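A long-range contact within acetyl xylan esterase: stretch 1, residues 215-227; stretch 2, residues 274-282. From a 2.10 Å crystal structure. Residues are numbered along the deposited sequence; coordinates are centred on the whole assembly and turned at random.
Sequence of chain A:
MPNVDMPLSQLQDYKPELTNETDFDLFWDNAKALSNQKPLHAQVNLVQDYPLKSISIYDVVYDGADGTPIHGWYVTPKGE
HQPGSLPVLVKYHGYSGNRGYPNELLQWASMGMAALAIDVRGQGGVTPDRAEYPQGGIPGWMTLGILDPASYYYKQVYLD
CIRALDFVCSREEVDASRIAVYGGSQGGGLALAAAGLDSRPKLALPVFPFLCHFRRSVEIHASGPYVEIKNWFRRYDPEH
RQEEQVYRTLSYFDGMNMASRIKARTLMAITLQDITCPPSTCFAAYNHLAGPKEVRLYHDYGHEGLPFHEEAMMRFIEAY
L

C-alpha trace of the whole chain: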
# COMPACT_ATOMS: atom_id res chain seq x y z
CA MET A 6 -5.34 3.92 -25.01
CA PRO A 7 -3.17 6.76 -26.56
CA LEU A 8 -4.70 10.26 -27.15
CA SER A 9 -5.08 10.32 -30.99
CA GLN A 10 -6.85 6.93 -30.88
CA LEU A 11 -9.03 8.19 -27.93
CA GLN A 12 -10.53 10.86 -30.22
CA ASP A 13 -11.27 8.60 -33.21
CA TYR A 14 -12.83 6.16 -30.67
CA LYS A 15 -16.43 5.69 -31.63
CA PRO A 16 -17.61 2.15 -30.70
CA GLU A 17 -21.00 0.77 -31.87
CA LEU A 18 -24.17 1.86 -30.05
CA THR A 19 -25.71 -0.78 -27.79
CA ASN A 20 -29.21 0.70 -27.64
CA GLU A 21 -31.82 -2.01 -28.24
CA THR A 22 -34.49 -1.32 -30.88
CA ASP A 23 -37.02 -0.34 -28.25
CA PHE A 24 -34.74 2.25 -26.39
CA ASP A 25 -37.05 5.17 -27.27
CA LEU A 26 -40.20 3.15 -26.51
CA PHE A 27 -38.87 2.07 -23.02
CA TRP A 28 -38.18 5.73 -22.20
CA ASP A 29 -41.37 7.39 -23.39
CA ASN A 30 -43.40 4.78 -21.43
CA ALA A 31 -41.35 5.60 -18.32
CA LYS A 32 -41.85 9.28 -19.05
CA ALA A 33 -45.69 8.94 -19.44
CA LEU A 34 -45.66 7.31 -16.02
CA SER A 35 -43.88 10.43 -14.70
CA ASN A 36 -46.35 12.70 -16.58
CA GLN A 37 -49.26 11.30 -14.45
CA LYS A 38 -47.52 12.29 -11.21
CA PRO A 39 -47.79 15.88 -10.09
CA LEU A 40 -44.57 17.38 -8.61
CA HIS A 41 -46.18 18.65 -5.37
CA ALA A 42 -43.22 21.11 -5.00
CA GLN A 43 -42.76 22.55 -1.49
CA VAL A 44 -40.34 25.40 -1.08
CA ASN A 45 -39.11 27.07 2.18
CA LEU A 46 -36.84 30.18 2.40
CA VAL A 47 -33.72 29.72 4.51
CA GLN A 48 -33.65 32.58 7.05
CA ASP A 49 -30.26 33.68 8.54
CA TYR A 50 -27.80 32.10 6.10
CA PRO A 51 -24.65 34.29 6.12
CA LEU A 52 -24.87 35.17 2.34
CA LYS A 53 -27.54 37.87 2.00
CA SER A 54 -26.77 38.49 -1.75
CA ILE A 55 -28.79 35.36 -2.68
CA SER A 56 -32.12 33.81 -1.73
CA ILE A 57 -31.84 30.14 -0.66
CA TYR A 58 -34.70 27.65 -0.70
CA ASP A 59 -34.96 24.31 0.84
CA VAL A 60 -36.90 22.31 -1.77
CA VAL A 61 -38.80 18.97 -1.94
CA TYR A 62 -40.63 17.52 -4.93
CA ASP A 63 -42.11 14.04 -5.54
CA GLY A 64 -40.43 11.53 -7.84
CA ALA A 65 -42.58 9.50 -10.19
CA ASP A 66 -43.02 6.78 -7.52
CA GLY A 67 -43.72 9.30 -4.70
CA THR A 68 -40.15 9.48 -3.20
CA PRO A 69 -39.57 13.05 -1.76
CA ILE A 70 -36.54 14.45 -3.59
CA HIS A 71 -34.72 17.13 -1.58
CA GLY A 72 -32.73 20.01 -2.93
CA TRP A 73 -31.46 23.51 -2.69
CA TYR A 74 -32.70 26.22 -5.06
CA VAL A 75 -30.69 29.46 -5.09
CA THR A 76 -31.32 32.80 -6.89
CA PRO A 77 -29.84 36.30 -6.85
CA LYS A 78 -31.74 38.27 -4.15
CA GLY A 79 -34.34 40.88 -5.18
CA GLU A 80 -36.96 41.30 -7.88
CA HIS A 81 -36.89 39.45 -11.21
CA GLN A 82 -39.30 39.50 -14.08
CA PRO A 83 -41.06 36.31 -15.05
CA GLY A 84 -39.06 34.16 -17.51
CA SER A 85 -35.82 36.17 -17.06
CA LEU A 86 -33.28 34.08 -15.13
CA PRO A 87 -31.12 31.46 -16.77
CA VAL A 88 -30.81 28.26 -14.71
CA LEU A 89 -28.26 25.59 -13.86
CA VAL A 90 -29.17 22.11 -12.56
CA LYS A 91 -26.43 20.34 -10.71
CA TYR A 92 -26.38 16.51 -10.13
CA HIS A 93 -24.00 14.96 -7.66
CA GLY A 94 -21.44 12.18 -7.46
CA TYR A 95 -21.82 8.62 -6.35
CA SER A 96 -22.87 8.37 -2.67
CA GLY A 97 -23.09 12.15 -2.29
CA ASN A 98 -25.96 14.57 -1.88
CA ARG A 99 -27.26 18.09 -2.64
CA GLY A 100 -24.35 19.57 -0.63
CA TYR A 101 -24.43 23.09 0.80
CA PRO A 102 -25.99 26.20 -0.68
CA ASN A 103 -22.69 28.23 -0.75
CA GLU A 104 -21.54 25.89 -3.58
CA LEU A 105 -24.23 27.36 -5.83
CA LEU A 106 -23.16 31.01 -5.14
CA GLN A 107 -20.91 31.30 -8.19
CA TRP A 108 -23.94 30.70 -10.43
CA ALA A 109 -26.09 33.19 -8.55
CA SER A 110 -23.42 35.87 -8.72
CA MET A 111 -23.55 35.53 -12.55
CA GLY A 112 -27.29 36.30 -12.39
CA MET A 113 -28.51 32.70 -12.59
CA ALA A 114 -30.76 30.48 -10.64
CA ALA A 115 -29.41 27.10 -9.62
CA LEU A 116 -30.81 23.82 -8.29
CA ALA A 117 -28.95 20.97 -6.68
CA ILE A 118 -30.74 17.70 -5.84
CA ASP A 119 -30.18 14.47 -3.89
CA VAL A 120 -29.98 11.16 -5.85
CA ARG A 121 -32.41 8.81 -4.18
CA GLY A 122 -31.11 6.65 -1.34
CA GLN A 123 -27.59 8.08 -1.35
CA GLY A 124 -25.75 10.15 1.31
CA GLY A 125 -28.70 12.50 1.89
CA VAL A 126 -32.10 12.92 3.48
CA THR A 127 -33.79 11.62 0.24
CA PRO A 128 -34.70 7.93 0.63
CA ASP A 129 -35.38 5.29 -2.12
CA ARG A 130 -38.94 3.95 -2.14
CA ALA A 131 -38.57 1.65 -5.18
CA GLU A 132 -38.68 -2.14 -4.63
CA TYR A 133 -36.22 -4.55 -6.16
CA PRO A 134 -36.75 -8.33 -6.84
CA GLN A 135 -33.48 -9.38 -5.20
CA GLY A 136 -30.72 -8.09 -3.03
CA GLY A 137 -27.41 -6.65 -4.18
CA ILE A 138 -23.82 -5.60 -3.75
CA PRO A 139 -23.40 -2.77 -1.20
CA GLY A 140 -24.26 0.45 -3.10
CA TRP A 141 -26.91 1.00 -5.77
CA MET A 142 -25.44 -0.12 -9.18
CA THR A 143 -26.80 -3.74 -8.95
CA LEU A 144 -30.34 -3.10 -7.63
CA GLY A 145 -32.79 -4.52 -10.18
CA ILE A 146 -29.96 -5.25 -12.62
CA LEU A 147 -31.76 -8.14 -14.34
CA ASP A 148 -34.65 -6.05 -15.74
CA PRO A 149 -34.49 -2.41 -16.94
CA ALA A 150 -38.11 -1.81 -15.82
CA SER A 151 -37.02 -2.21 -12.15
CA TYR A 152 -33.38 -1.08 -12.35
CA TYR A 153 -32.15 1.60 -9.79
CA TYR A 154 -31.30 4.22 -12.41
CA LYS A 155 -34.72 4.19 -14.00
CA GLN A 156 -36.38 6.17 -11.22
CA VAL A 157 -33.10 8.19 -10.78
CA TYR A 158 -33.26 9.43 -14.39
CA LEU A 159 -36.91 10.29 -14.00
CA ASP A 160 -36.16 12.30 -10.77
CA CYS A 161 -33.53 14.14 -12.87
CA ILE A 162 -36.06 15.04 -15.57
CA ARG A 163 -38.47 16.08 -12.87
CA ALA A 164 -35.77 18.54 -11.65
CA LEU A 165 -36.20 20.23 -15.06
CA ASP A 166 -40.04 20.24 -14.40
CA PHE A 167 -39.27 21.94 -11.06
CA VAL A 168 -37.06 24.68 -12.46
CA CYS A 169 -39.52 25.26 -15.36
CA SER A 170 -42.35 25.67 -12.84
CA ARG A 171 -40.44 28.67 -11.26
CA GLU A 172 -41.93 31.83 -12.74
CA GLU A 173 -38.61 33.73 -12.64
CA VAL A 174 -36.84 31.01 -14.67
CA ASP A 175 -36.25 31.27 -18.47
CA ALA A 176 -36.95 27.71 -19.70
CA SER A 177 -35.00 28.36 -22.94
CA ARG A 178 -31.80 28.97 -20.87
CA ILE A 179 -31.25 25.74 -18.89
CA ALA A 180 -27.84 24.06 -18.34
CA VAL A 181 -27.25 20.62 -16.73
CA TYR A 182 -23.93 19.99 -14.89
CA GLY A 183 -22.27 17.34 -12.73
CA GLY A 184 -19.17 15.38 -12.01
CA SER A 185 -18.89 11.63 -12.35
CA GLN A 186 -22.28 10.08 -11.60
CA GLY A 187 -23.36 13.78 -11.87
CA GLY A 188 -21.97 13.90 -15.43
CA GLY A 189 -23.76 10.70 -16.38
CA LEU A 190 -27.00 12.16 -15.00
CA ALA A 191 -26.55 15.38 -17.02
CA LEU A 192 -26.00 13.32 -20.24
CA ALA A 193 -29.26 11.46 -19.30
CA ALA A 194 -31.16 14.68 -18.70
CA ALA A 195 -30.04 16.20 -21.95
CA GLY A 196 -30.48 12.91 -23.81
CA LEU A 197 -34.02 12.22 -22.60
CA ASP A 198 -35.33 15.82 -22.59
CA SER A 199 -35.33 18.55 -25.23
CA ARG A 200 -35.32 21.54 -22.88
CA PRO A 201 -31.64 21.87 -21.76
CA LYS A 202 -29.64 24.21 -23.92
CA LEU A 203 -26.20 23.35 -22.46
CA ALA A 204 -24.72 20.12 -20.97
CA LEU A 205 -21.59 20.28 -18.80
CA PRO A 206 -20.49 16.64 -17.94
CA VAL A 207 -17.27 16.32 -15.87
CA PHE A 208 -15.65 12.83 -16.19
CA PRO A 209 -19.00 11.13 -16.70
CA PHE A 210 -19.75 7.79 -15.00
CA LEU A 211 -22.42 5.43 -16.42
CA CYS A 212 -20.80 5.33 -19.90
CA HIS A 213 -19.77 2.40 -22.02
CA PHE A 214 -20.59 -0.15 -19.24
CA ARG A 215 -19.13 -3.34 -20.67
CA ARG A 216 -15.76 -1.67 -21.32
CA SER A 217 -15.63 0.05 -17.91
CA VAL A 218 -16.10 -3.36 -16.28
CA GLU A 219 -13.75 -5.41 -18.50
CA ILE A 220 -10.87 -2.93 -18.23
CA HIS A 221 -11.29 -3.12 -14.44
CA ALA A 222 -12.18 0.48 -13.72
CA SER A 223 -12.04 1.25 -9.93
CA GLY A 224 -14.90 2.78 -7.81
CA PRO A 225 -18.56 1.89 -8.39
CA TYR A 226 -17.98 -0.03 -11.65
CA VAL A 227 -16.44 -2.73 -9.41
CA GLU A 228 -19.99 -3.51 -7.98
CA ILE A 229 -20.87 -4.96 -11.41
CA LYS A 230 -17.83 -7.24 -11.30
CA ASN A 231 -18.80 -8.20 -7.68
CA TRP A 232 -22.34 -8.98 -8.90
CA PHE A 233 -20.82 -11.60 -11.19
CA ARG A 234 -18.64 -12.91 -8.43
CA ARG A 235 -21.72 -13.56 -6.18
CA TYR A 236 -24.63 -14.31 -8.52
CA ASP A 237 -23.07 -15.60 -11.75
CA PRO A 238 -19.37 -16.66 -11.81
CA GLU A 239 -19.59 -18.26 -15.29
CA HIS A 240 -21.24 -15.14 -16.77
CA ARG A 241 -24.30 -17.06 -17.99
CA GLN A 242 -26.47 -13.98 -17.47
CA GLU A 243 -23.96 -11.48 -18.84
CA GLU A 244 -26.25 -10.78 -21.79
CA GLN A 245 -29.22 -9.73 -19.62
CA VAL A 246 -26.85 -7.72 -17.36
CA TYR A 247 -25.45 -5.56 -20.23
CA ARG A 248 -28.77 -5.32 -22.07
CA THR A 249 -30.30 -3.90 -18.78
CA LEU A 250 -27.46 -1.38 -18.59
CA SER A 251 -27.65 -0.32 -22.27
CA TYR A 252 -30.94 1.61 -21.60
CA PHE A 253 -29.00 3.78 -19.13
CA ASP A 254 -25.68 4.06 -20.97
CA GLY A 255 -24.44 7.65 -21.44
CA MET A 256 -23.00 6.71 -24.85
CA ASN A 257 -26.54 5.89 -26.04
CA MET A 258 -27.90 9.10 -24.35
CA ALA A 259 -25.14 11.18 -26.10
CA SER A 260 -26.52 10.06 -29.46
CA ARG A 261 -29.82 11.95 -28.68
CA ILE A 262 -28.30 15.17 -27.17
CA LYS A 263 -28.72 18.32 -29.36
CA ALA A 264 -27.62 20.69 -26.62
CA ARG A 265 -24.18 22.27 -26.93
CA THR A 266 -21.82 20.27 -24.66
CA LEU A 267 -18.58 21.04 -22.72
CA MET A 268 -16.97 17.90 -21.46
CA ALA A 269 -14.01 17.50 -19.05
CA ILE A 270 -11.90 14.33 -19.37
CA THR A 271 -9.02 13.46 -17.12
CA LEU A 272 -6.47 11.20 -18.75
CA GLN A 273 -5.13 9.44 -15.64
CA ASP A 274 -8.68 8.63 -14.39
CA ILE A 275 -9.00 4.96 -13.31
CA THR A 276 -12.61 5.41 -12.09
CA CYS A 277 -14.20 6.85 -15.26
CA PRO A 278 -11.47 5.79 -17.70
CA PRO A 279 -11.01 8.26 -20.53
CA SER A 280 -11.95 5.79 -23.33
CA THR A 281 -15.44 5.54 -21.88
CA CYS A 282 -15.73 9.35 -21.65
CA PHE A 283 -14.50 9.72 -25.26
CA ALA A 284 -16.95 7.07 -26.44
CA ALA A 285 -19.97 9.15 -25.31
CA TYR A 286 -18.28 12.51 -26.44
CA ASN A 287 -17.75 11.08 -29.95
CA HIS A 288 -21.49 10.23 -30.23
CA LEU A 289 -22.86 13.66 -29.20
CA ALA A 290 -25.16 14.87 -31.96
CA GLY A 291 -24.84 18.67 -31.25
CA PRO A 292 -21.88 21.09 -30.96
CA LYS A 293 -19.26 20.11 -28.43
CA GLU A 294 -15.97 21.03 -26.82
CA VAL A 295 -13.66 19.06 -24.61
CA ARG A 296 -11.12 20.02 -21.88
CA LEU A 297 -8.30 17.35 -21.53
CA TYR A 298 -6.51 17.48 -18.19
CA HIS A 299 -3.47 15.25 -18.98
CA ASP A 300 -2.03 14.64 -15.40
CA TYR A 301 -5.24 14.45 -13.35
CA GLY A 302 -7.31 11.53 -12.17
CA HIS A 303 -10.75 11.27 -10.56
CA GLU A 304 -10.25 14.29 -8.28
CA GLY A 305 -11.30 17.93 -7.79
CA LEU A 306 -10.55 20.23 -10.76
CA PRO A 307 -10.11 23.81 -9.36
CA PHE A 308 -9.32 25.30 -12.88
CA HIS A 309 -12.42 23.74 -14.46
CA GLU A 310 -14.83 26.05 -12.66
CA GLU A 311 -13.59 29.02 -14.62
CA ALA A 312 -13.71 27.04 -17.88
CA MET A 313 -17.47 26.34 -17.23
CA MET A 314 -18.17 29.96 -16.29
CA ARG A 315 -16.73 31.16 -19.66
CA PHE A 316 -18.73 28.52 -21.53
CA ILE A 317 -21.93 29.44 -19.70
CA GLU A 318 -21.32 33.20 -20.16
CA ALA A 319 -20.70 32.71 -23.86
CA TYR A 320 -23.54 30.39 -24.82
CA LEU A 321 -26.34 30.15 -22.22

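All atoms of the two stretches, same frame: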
# COMPACT_ATOMS: atom_id res chain seq x y z
N ARG A 215 -19.83 -2.10 -20.48
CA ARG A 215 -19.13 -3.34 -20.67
C ARG A 215 -17.60 -3.12 -20.77
O ARG A 215 -16.83 -3.92 -20.29
CB ARG A 215 -19.65 -4.04 -21.91
CG ARG A 215 -19.15 -5.47 -22.05
CD ARG A 215 -19.36 -5.94 -23.48
NE ARG A 215 -20.74 -6.35 -23.71
CZ ARG A 215 -21.22 -7.55 -23.41
NH1 ARG A 215 -20.47 -8.53 -22.85
NH2 ARG A 215 -22.49 -7.79 -23.66
N ARG A 216 -17.18 -2.00 -21.31
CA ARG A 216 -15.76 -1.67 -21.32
C ARG A 216 -15.24 -1.23 -19.93
O ARG A 216 -14.19 -1.69 -19.49
CB ARG A 216 -15.45 -0.64 -22.38
CG ARG A 216 -13.95 -0.40 -22.51
CD ARG A 216 -13.63 0.61 -23.61
NE ARG A 216 -12.24 1.03 -23.49
CZ ARG A 216 -11.18 0.34 -23.95
NH1 ARG A 216 -9.96 0.80 -23.72
NH2 ARG A 216 -11.32 -0.80 -24.63
N SER A 217 -15.95 -0.34 -19.27
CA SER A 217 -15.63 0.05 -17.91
C SER A 217 -15.34 -1.18 -17.07
O SER A 217 -14.28 -1.28 -16.47
CB SER A 217 -16.78 0.80 -17.32
OG SER A 217 -17.01 1.98 -18.08
N VAL A 218 -16.26 -2.14 -17.07
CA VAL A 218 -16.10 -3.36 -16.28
C VAL A 218 -14.93 -4.23 -16.71
O VAL A 218 -14.12 -4.59 -15.88
CB VAL A 218 -17.39 -4.21 -16.31
CG1 VAL A 218 -17.14 -5.60 -15.71
CG2 VAL A 218 -18.51 -3.51 -15.54
N GLU A 219 -14.81 -4.55 -18.00
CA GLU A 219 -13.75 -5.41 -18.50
C GLU A 219 -12.35 -4.82 -18.40
O GLU A 219 -11.39 -5.56 -18.20
CB GLU A 219 -14.06 -5.91 -19.94
CG GLU A 219 -13.54 -5.03 -21.07
CD GLU A 219 -14.04 -5.42 -22.48
OE1 GLU A 219 -15.15 -6.01 -22.62
OE2 GLU A 219 -13.31 -5.11 -23.46
N ILE A 220 -12.19 -3.50 -18.49
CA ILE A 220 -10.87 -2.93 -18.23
C ILE A 220 -10.61 -2.65 -16.77
O ILE A 220 -9.60 -2.02 -16.43
CB ILE A 220 -10.54 -1.72 -19.14
CG1 ILE A 220 -11.32 -0.45 -18.75
CG2 ILE A 220 -10.70 -2.14 -20.60
CD1 ILE A 220 -11.05 0.72 -19.68
N HIS A 221 -11.51 -3.11 -15.90
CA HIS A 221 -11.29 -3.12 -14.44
C HIS A 221 -11.20 -1.73 -13.87
O HIS A 221 -10.43 -1.49 -12.95
CB HIS A 221 -10.03 -3.94 -14.08
CG HIS A 221 -10.07 -5.33 -14.63
ND1 HIS A 221 -11.01 -6.25 -14.23
CD2 HIS A 221 -9.29 -5.95 -15.55
CE1 HIS A 221 -10.82 -7.38 -14.89
NE2 HIS A 221 -9.78 -7.22 -15.70
N ALA A 222 -12.01 -0.81 -14.38
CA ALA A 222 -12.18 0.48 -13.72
C ALA A 222 -12.46 0.31 -12.21
O ALA A 222 -13.15 -0.61 -11.81
CB ALA A 222 -13.29 1.26 -14.38
N SER A 223 -11.82 1.16 -11.40
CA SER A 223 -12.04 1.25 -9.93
C SER A 223 -13.35 2.01 -9.60
O SER A 223 -14.12 2.39 -10.51
CB SER A 223 -10.87 1.95 -9.27
OG SER A 223 -9.66 1.31 -9.59
N GLY A 224 -13.63 2.16 -8.31
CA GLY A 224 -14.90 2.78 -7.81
C GLY A 224 -16.14 1.96 -8.14
O GLY A 224 -16.08 0.74 -8.28
N PRO A 225 -17.27 2.61 -8.29
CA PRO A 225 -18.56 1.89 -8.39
C PRO A 225 -18.71 0.86 -9.54
O PRO A 225 -19.50 -0.09 -9.40
CB PRO A 225 -19.61 3.04 -8.57
CG PRO A 225 -18.82 4.32 -8.78
CD PRO A 225 -17.41 4.09 -8.33
N TYR A 226 -17.99 1.02 -10.65
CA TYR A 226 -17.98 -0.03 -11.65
C TYR A 226 -17.60 -1.44 -11.09
O TYR A 226 -18.08 -2.45 -11.58
CB TYR A 226 -17.11 0.31 -12.83
CG TYR A 226 -17.60 1.40 -13.72
CD1 TYR A 226 -18.84 1.30 -14.37
CD2 TYR A 226 -16.80 2.51 -13.97
CE1 TYR A 226 -19.28 2.30 -15.21
CE2 TYR A 226 -17.23 3.53 -14.86
CZ TYR A 226 -18.49 3.43 -15.46
OH TYR A 226 -18.92 4.39 -16.35
N VAL A 227 -16.79 -1.49 -10.04
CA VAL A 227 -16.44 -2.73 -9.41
C VAL A 227 -17.67 -3.53 -8.84
O VAL A 227 -17.61 -4.75 -8.77
CB VAL A 227 -15.33 -2.52 -8.33
CG1 VAL A 227 -15.89 -2.07 -7.01
CG2 VAL A 227 -14.55 -3.81 -8.08
N ASP A 274 -7.51 9.07 -15.16
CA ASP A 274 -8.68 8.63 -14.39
C ASP A 274 -8.82 7.09 -14.52
O ASP A 274 -8.96 6.56 -15.64
CB ASP A 274 -9.93 9.33 -14.95
CG ASP A 274 -11.11 9.36 -13.97
OD1 ASP A 274 -11.32 8.33 -13.25
OD2 ASP A 274 -11.84 10.42 -13.98
N ILE A 275 -8.72 6.41 -13.40
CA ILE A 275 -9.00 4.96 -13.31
C ILE A 275 -10.43 4.59 -12.86
O ILE A 275 -10.79 3.40 -12.91
CB ILE A 275 -7.96 4.20 -12.44
CG1 ILE A 275 -7.99 4.66 -10.98
CG2 ILE A 275 -6.57 4.40 -13.02
CD1 ILE A 275 -7.31 3.68 -10.03
N THR A 276 -11.22 5.60 -12.47
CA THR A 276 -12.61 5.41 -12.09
C THR A 276 -13.62 5.57 -13.22
O THR A 276 -14.51 4.76 -13.35
CB THR A 276 -12.94 6.31 -10.90
OG1 THR A 276 -12.17 5.81 -9.80
CG2 THR A 276 -14.42 6.27 -10.54
N CYS A 277 -13.52 6.68 -13.96
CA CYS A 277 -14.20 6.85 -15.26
C CYS A 277 -13.09 6.96 -16.34
O CYS A 277 -12.62 8.05 -16.69
CB CYS A 277 -15.13 8.07 -15.26
SG CYS A 277 -16.21 8.12 -13.79
N PRO A 278 -12.64 5.80 -16.83
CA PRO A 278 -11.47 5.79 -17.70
C PRO A 278 -11.77 6.56 -18.96
O PRO A 278 -12.91 6.47 -19.43
CB PRO A 278 -11.26 4.32 -18.02
CG PRO A 278 -12.06 3.59 -17.00
CD PRO A 278 -13.25 4.47 -16.74
N PRO A 279 -10.78 7.30 -19.48
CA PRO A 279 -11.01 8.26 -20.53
C PRO A 279 -11.58 7.67 -21.83
O PRO A 279 -12.32 8.37 -22.52
CB PRO A 279 -9.65 8.90 -20.72
CG PRO A 279 -8.69 7.87 -20.24
CD PRO A 279 -9.35 7.16 -19.16
N SER A 280 -11.33 6.42 -22.14
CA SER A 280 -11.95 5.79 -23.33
C SER A 280 -13.45 5.71 -23.25
O SER A 280 -14.16 5.74 -24.28
CB SER A 280 -11.42 4.40 -23.59
OG SER A 280 -11.54 3.56 -22.44
N THR A 281 -13.98 5.62 -22.05
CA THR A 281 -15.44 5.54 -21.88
C THR A 281 -16.07 6.95 -21.99
O THR A 281 -17.16 7.12 -22.50
CB THR A 281 -15.85 4.80 -20.59
OG1 THR A 281 -15.38 5.49 -19.40
CG2 THR A 281 -15.33 3.35 -20.63
N CYS A 282 -15.34 7.95 -21.54
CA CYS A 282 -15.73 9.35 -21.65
C CYS A 282 -15.71 9.77 -23.11
O CYS A 282 -16.71 10.34 -23.59
CB CYS A 282 -14.85 10.21 -20.78
SG CYS A 282 -15.16 9.89 -19.01
O HOH W 1 -17.32 6.41 -17.23

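Asp274 touches nothing in stretch 1, but it fixes the shape of the segment that does. Its OD1 accepts hydrogen bonds from Thr276 N and from Cys277 N, each at 2.8 Å, so one carboxylate oxygen ties down two successive amides and holds the turn before the helix that begins at Pro279.

The turn leaves the carbonyl of Ile275 free to face stretch 1. Ser223 N donates to Ile275 O at 2.9 Å with an N-H...O angle of 149°, the one backbone-to-backbone hydrogen bond across the contact. The same oxygen lies 3.3 Å from Ala222 CA, with an angle of 126° at the hydrogen, which fits a supplementary CA-H...O contact. The Ile275 side chain adds a flank: its CD1 comes within 3.4 Å of Ser223 OG, a van der Waals approach.

Thr276 sits where the backbones run closest, its CA 4.7 Å from Ser223 CA, and it is the residue of stretch 2 most covered by stretch 1, at 65 Å². Its carbonyl oxygen lies near the plane of the Tyr226 ring, at the edge, with Thr276 O 3.3 Å from Tyr226 CD2. Its methyl, CG2, is 4.3 Å from Pro225 CD. Beside it, Gly224 has phi 66°, a value that favours glycine, and an ideal CB there would fall 2.4 Å from Pro225 CD and 3.1 Å from Thr276 CG2.

Pro278, at the N-cap position, supplies the apolar part of the contact. Its CG packs 3.7 Å from Ala222 CB, and its CB lies 4.0 Å from Ile220 CD1. The small methyl of Ala222 and the extended Ile220 side chain (chi2 -177°) thus both reach the buried proline ring.

In the first turn of the helix, Ser280 presents its hydroxyl to Arg216. The arginine side chain is extended, with chi1 to chi3 all t, and its NE donates to Ser280 OG at 2.8 Å and 170°, a nearly linear bond; Arg216 NH1 adds a weak one to Ser280 OG at 3.4 Å and 132°. The hydroxyl lies near the guanidinium plane, as in-plane N-H donors require.

Thr281 uses its two branches differently. Its OG1 donates to Pro278 O at 2.7 Å, within its own stretch, while CG2 packs 3.3 Å from Ser217 OG. Water 1 extends the contact, donating to Thr281 OG1 at 3.1 Å and hydrogen-bonding Tyr226 OH at 2.7 Å, which links the tyrosine to the helix. Altogether the two stretches bury 485 Å², summed over both sides.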